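Local coordinates for putative O-acetylhomoserine (Thiol)-lyase (Campylobacter jejuni, PDB 4OC9), which probably makes homocysteine from O-acetylhomoserine and sulfide with pyridoxal 5'-phosphate as cofactor, at the interface of chains A and B and the interface of chains A and C. Residues are numbered along the deposited sequence; one frame, centred on the assembly and turned at random. Chains: chain A/B/C, Putative O-acetylhomoserine (Thiol)-lyase.

Chain A meets two neighbours, and the three contacts sample both interfaces. Contacts 1 and 3 lie between chains A and B, with the centres of their C-alpha atoms about 22 Å apart. The positions Leu11, His12, Glu287 and Lys373 recur in both with the chains exchanged, as two-fold symmetry requires. Contact 2, between chains A and C, packs helix 110-119 on helix 257-270; its C-alpha centre is about 26 Å from that of contact 1 and about 35 Å from that of contact 3. One subunit thus has two separate surfaces for partners, in keeping with the four-chain assembly and with the tetramers usual in this family.

Contact 1: the interface of chains A and B. Residues chain A 212, 364, 366, 371, 373, 375; chain B 11-12, 23-24, 287.
A:Lys373 lies against B:Leu11, B:His12 and B:Glu287 in a patch of the two-fold A–B interface where loops of the two chains meet, and it serves the contact with both its carbons and its charge. From CB the side chain reaches across to chain B, with CG anti to its own carbonyl carbon (chi1 -73°). That CG lies 3.7 Å from the backbone O of B:Leu11 and also touches CE1 of the B:His12 imidazole. The bend at chi2 (69°) carries CD along B:Leu11, and A:Lys373 CD comes to 3.5 Å from B:Glu287 OE2. A second bend, at chi3 (71°), directs CE, and A:Lys373 CE passes 3.8 Å from the branch methyl CG2 of B:Ile23. The side chains of A:Lys373 and B:Glu287 cross at about a right angle, and A:Lys373 NZ reaches B:Glu287 OE2 at 2.8 Å, on the syn lone pair, in a hydrogen bond that is also a salt bridge. A:Asp371 OD1, on the lysine's own side, adds a weaker bond; with two acidic groups close by, the ammonium is probably favoured. Beside this polar knot, B:Ile23 presses CD1 against the methyl CB of A:Ala366 at 3.6 Å, while its CG2 meets A:Leu364 CD1. A water bound to A:Lys373 NZ continues to chain B, 3.1 Å from the hydroxyl OG of B:Ser24.

Contact 2: the interface of chains A and C. Residues chain A 111, 114-115, 119; chain C 244, 265-266, 269-270.
A:Thr119 and C:Asp269 join two helices, 110-119 and 257-270, in this enzyme of the trans-sulfuration family. The patch belongs to the two-fold symmetric A–C interface and illustrates how a small residue can be both polar and apolar. These two residues bury most surface, 53 and 59 Å², and form its tight centre. The hydroxyl OG1 of A:Thr119 donates a short hydrogen bond, 2.5 Å, to OD2 of C:Asp269, which it meets on the anti side, 16° out of the carboxylate plane. The same threonine places its methyl CG2 anti to the backbone N (OG1 at chi1 -54°), and this turns the methyl toward the apolar part of helix 257-270. There CG2 sits 3.6 Å from CZ3 on the indole of C:Trp266 and 3.7 Å from the methyl CD1 of C:Leu270. Within chain C, C:Thr265 backs the indole, its CG2 standing over the centre of one ring face. On the flank of this centre, A:Thr114 offers CG2 to the carboxylate, 3.4 Å from C:Asp269 OD2, and A:Leu115 brings CD1 to 3.7 Å from the backbone O of C:Asp269, crossing C:Leu270 at about a right angle. The margin is slight by comparison: A:Gly111 is barely covered, and poorly ordered C:Ser244 approaches A:Thr114 CG2 loosely with CB.

Contact 3: the interface of chains A and B. Residues chain A 11-12, 284, 287-288; chain B 211, 372-373, 408-409.
Three residues, A:Leu11, B:Lys373 and B:Gln211, lose most surface here, and they divide the work between shape and polarity. A:Leu11 forks over the chain B loops: methyl CD1 lies 3.6 Å from the backbone N of B:Glu409 and also touches B:Leu408, while CD2 packs on B:Ser372 CB. Next along the chain, A:His12 points NE2 at B:Glu409 OE2, 2.7 Å away and almost straight (176° at H), in the ring plane and on the oxygen's anti lone pair; imidazole and carboxylate are nearly coplanar. B:Gln211, extended beyond CG (chi2 -178°), thereby carries its amide to helix 276-309, where NE2 is divided between two acceptors, the backbone O of A:Gln284 at 2.8 Å and OE1 of A:Glu287, also at 2.8 Å. B:Ser372 OG reaches the same OE1 at 2.6 Å. These two donors come from opposite faces of the carboxylate, and B:Lys373 holds OE2 of A:Glu287 in the twin salt bridge; together they should restrict rotation of that carboxylate. A water further links A:Gln284 NE2 to the backbone O of B:Gln211. Because B:Gln211 follows closely on Lys206, the lysine that carries the cofactor, this interface may help steady the loop beside the active site as well as join the subunits.

Contact 1: the interface of chains A and B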
# COMPACT_ATOMS: atom_id res chain seq x y z
N GLY A 212 11.90 8.32 -5.33
CA GLY A 212 12.61 7.49 -4.37
C GLY A 212 11.73 6.61 -3.51
O GLY A 212 12.10 6.29 -2.38
N LEU A 364 20.42 16.40 -0.81
CA LEU A 364 20.50 15.46 0.28
C LEU A 364 21.60 14.43 0.03
O LEU A 364 21.65 13.77 -1.02
CB LEU A 364 19.18 14.73 0.41
CG LEU A 364 17.99 15.66 0.59
CD1 LEU A 364 16.72 14.83 0.64
CD2 LEU A 364 18.11 16.48 1.86
N ALA A 366 22.95 11.28 -0.13
CA ALA A 366 22.37 9.97 -0.23
C ALA A 366 22.84 9.23 -1.48
O ALA A 366 23.44 9.81 -2.38
CB ALA A 366 20.87 10.13 -0.29
N ASP A 371 15.42 11.06 -7.96
CA ASP A 371 14.39 11.36 -6.96
C ASP A 371 13.94 12.82 -7.26
O ASP A 371 14.66 13.62 -7.90
CB ASP A 371 14.99 11.22 -5.54
CG ASP A 371 13.96 11.38 -4.38
OD1 ASP A 371 12.84 11.90 -4.58
OD2 ASP A 371 14.30 11.01 -3.23
N LYS A 373 13.64 14.98 -5.11
CA LYS A 373 14.48 15.79 -4.25
C LYS A 373 15.91 15.63 -4.77
O LYS A 373 16.34 14.52 -5.09
CB LYS A 373 14.47 15.39 -2.76
CG LYS A 373 13.20 15.72 -1.96
CD LYS A 373 11.98 14.92 -2.33
CE LYS A 373 12.09 13.47 -1.88
NZ LYS A 373 10.90 12.69 -2.33
N LEU A 375 19.84 15.20 -4.92
CA LEU A 375 20.76 14.38 -4.13
C LEU A 375 22.24 14.60 -4.47
O LEU A 375 22.57 15.00 -5.60
CB LEU A 375 20.47 12.90 -4.40
CG LEU A 375 19.01 12.48 -4.27
CD1 LEU A 375 18.88 10.99 -4.60
CD2 LEU A 375 18.44 12.76 -2.90
N LEU B 11 8.45 20.10 -1.79
CA LEU B 11 9.43 19.01 -1.71
C LEU B 11 10.24 18.88 -0.42
O LEU B 11 10.76 17.79 -0.10
CB LEU B 11 10.43 19.23 -2.87
CG LEU B 11 9.85 19.00 -4.27
CD1 LEU B 11 10.65 19.67 -5.37
CD2 LEU B 11 9.72 17.51 -4.51
N HIS B 12 10.42 20.01 0.25
CA HIS B 12 11.18 20.08 1.49
C HIS B 12 10.42 20.85 2.55
O HIS B 12 9.84 21.88 2.25
CB HIS B 12 12.49 20.83 1.24
CG HIS B 12 13.37 20.20 0.23
ND1 HIS B 12 14.38 19.33 0.57
CD2 HIS B 12 13.44 20.36 -1.11
CE1 HIS B 12 15.02 18.95 -0.52
NE2 HIS B 12 14.47 19.56 -1.55
N ILE B 23 14.42 9.29 3.15
CA ILE B 23 14.19 10.53 2.43
C ILE B 23 12.69 10.73 2.20
O ILE B 23 12.19 11.86 2.25
CB ILE B 23 14.97 10.56 1.11
CG1 ILE B 23 16.46 10.57 1.45
CG2 ILE B 23 14.64 11.82 0.32
CD1 ILE B 23 17.35 10.47 0.26
N SER B 24 12.00 9.63 1.92
CA SER B 24 10.57 9.69 1.70
C SER B 24 9.90 9.63 3.05
O SER B 24 10.42 9.02 3.97
CB SER B 24 10.10 8.52 0.87
OG SER B 24 8.68 8.57 0.79
N GLU B 287 4.29 17.04 -4.41
CA GLU B 287 5.66 17.24 -4.89
C GLU B 287 5.76 17.60 -6.38
O GLU B 287 6.61 18.37 -6.77
CB GLU B 287 6.54 15.98 -4.66
CG GLU B 287 6.90 15.60 -3.23
CD GLU B 287 8.00 14.52 -3.17
OE1 GLU B 287 8.30 13.93 -4.23
OE2 GLU B 287 8.57 14.26 -2.08
O HOH W 1 9.10 10.71 -1.37

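Contact 2: the interface of chains A and C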
# COMPACT_ATOMS: atom_id res chain seq x y z
N GLY A 111 27.33 -1.02 -9.48
CA GLY A 111 26.70 -2.27 -9.13
C GLY A 111 26.67 -3.22 -10.31
O GLY A 111 27.01 -4.39 -10.19
N THR A 114 30.11 -4.68 -10.89
CA THR A 114 30.44 -5.73 -9.94
C THR A 114 29.71 -7.02 -10.34
O THR A 114 30.30 -8.11 -10.36
CB THR A 114 30.07 -5.33 -8.51
OG1 THR A 114 30.88 -4.20 -8.14
CG2 THR A 114 30.35 -6.43 -7.57
N LEU A 115 28.43 -6.89 -10.66
CA LEU A 115 27.62 -8.04 -11.10
C LEU A 115 28.27 -8.78 -12.26
O LEU A 115 28.44 -10.00 -12.25
CB LEU A 115 26.25 -7.56 -11.60
CG LEU A 115 25.44 -8.57 -12.40
CD1 LEU A 115 25.07 -9.79 -11.59
CD2 LEU A 115 24.17 -7.96 -12.97
N THR A 119 30.56 -11.11 -9.72
CA THR A 119 29.51 -12.04 -9.38
C THR A 119 29.17 -13.11 -10.41
O THR A 119 28.93 -14.26 -10.03
CB THR A 119 28.26 -11.28 -8.95
OG1 THR A 119 28.61 -10.37 -7.91
CG2 THR A 119 27.18 -12.24 -8.46
N SER C 244 35.60 -8.19 -4.86
CA SER C 244 34.45 -7.28 -4.95
C SER C 244 34.47 -6.30 -3.77
O SER C 244 33.90 -5.22 -3.86
CB SER C 244 33.09 -8.00 -5.05
OG SER C 244 32.81 -8.75 -3.89
N THR C 265 26.36 -9.31 -1.34
CA THR C 265 26.59 -9.90 -2.63
C THR C 265 25.32 -10.28 -3.41
O THR C 265 25.05 -9.68 -4.44
CB THR C 265 27.50 -11.15 -2.52
OG1 THR C 265 28.73 -10.80 -1.88
CG2 THR C 265 27.79 -11.71 -3.90
N TRP C 266 24.51 -11.19 -2.87
CA TRP C 266 23.31 -11.63 -3.60
C TRP C 266 22.19 -10.58 -3.72
O TRP C 266 21.59 -10.44 -4.79
CB TRP C 266 22.84 -12.94 -3.06
CG TRP C 266 23.99 -13.94 -2.98
CD1 TRP C 266 24.49 -14.51 -1.84
CD2 TRP C 266 24.85 -14.36 -4.04
NE1 TRP C 266 25.53 -15.33 -2.15
CE2 TRP C 266 25.78 -15.25 -3.48
CE3 TRP C 266 24.89 -14.12 -5.42
CZ2 TRP C 266 26.78 -15.89 -4.26
CZ3 TRP C 266 25.87 -14.76 -6.19
CH2 TRP C 266 26.79 -15.64 -5.60
N ASP C 269 23.84 -7.47 -5.78
CA ASP C 269 24.08 -7.68 -7.21
C ASP C 269 22.96 -8.38 -8.00
O ASP C 269 22.82 -8.14 -9.19
CB ASP C 269 25.41 -8.44 -7.40
CG ASP C 269 26.62 -7.73 -6.74
OD1 ASP C 269 26.51 -6.56 -6.32
OD2 ASP C 269 27.70 -8.37 -6.64
N LEU C 270 22.23 -9.30 -7.38
CA LEU C 270 21.13 -10.02 -8.07
C LEU C 270 19.79 -9.33 -7.86
O LEU C 270 18.87 -9.47 -8.68
CB LEU C 270 21.10 -11.50 -7.74
CG LEU C 270 22.12 -12.48 -8.37
CD1 LEU C 270 23.49 -11.87 -8.45
CD2 LEU C 270 22.23 -13.91 -7.80

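Contact 3: the interface of chains A and B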
# COMPACT_ATOMS: atom_id res chain seq x y z
N LEU A 11 -0.07 6.98 -20.50
CA LEU A 11 -1.36 7.20 -19.81
C LEU A 11 -2.53 6.31 -20.21
O LEU A 11 -3.47 6.12 -19.44
CB LEU A 11 -1.75 8.67 -20.08
CG LEU A 11 -0.88 9.72 -19.40
CD1 LEU A 11 -0.99 11.10 -20.03
CD2 LEU A 11 -1.24 9.78 -17.93
N HIS A 12 -2.49 5.84 -21.46
CA HIS A 12 -3.50 5.00 -22.04
C HIS A 12 -2.90 3.80 -22.72
O HIS A 12 -1.89 3.92 -23.41
CB HIS A 12 -4.23 5.77 -23.12
CG HIS A 12 -4.92 6.99 -22.62
ND1 HIS A 12 -6.23 6.98 -22.24
CD2 HIS A 12 -4.49 8.26 -22.49
CE1 HIS A 12 -6.59 8.20 -21.88
NE2 HIS A 12 -5.55 8.99 -22.01
N GLN A 284 2.19 4.77 -11.86
CA GLN A 284 1.80 6.18 -11.63
C GLN A 284 2.94 7.10 -12.04
O GLN A 284 2.73 8.16 -12.61
CB GLN A 284 1.44 6.43 -10.15
CG GLN A 284 0.42 5.45 -9.58
CD GLN A 284 -0.86 5.34 -10.37
OE1 GLN A 284 -1.16 4.26 -10.87
NE2 GLN A 284 -1.55 6.46 -10.63
N GLU A 287 3.23 7.62 -15.77
CA GLU A 287 2.27 8.60 -16.28
C GLU A 287 2.79 10.04 -16.33
O GLU A 287 2.49 10.78 -17.25
CB GLU A 287 0.97 8.63 -15.43
CG GLU A 287 0.07 7.41 -15.51
CD GLU A 287 -1.31 7.69 -14.89
OE1 GLU A 287 -1.47 8.72 -14.23
OE2 GLU A 287 -2.26 6.86 -15.06
N THR A 288 3.57 10.43 -15.33
CA THR A 288 4.11 11.80 -15.23
C THR A 288 5.57 11.98 -15.60
O THR A 288 6.08 13.08 -15.54
CB THR A 288 4.03 12.26 -13.78
OG1 THR A 288 4.81 11.38 -12.97
CG2 THR A 288 2.58 12.25 -13.26
N GLN B 211 -3.96 12.19 -10.30
CA GLN B 211 -4.08 10.90 -10.94
C GLN B 211 -5.30 10.06 -10.64
O GLN B 211 -5.34 8.88 -10.98
CB GLN B 211 -2.81 10.11 -10.63
CG GLN B 211 -1.59 10.75 -11.27
CD GLN B 211 -0.29 9.97 -11.04
OE1 GLN B 211 0.27 9.99 -9.96
NE2 GLN B 211 0.24 9.42 -12.10
N SER B 372 -4.74 12.77 -14.49
CA SER B 372 -3.70 12.88 -15.51
C SER B 372 -4.31 12.46 -16.87
O SER B 372 -3.74 12.76 -17.92
CB SER B 372 -2.52 12.01 -15.11
OG SER B 372 -2.99 10.71 -14.83
N LYS B 373 -5.39 11.65 -16.81
CA LYS B 373 -6.08 11.21 -18.01
C LYS B 373 -7.19 12.20 -18.24
O LYS B 373 -7.87 12.59 -17.30
CB LYS B 373 -6.68 9.80 -17.94
CG LYS B 373 -5.70 8.63 -18.00
CD LYS B 373 -4.83 8.46 -16.79
CE LYS B 373 -5.62 7.98 -15.58
NZ LYS B 373 -4.74 7.88 -14.39
N LEU B 408 -2.76 15.18 -19.13
CA LEU B 408 -1.35 15.36 -19.47
C LEU B 408 -0.94 14.69 -20.78
O LEU B 408 0.24 14.64 -21.09
CB LEU B 408 -0.48 14.78 -18.36
CG LEU B 408 -0.68 15.34 -16.96
CD1 LEU B 408 0.25 14.60 -16.02
CD2 LEU B 408 -0.42 16.84 -16.92
N GLU B 409 -1.92 14.19 -21.54
CA GLU B 409 -1.61 13.54 -22.80
C GLU B 409 -1.05 14.56 -23.82
O GLU B 409 -1.04 15.76 -23.57
CB GLU B 409 -2.82 12.89 -23.48
CG GLU B 409 -3.67 11.86 -22.73
CD GLU B 409 -4.71 12.43 -21.78
OE1 GLU B 409 -4.76 13.63 -21.52
OE2 GLU B 409 -5.56 11.63 -21.34
O HOH W 2 -4.10 6.47 -11.98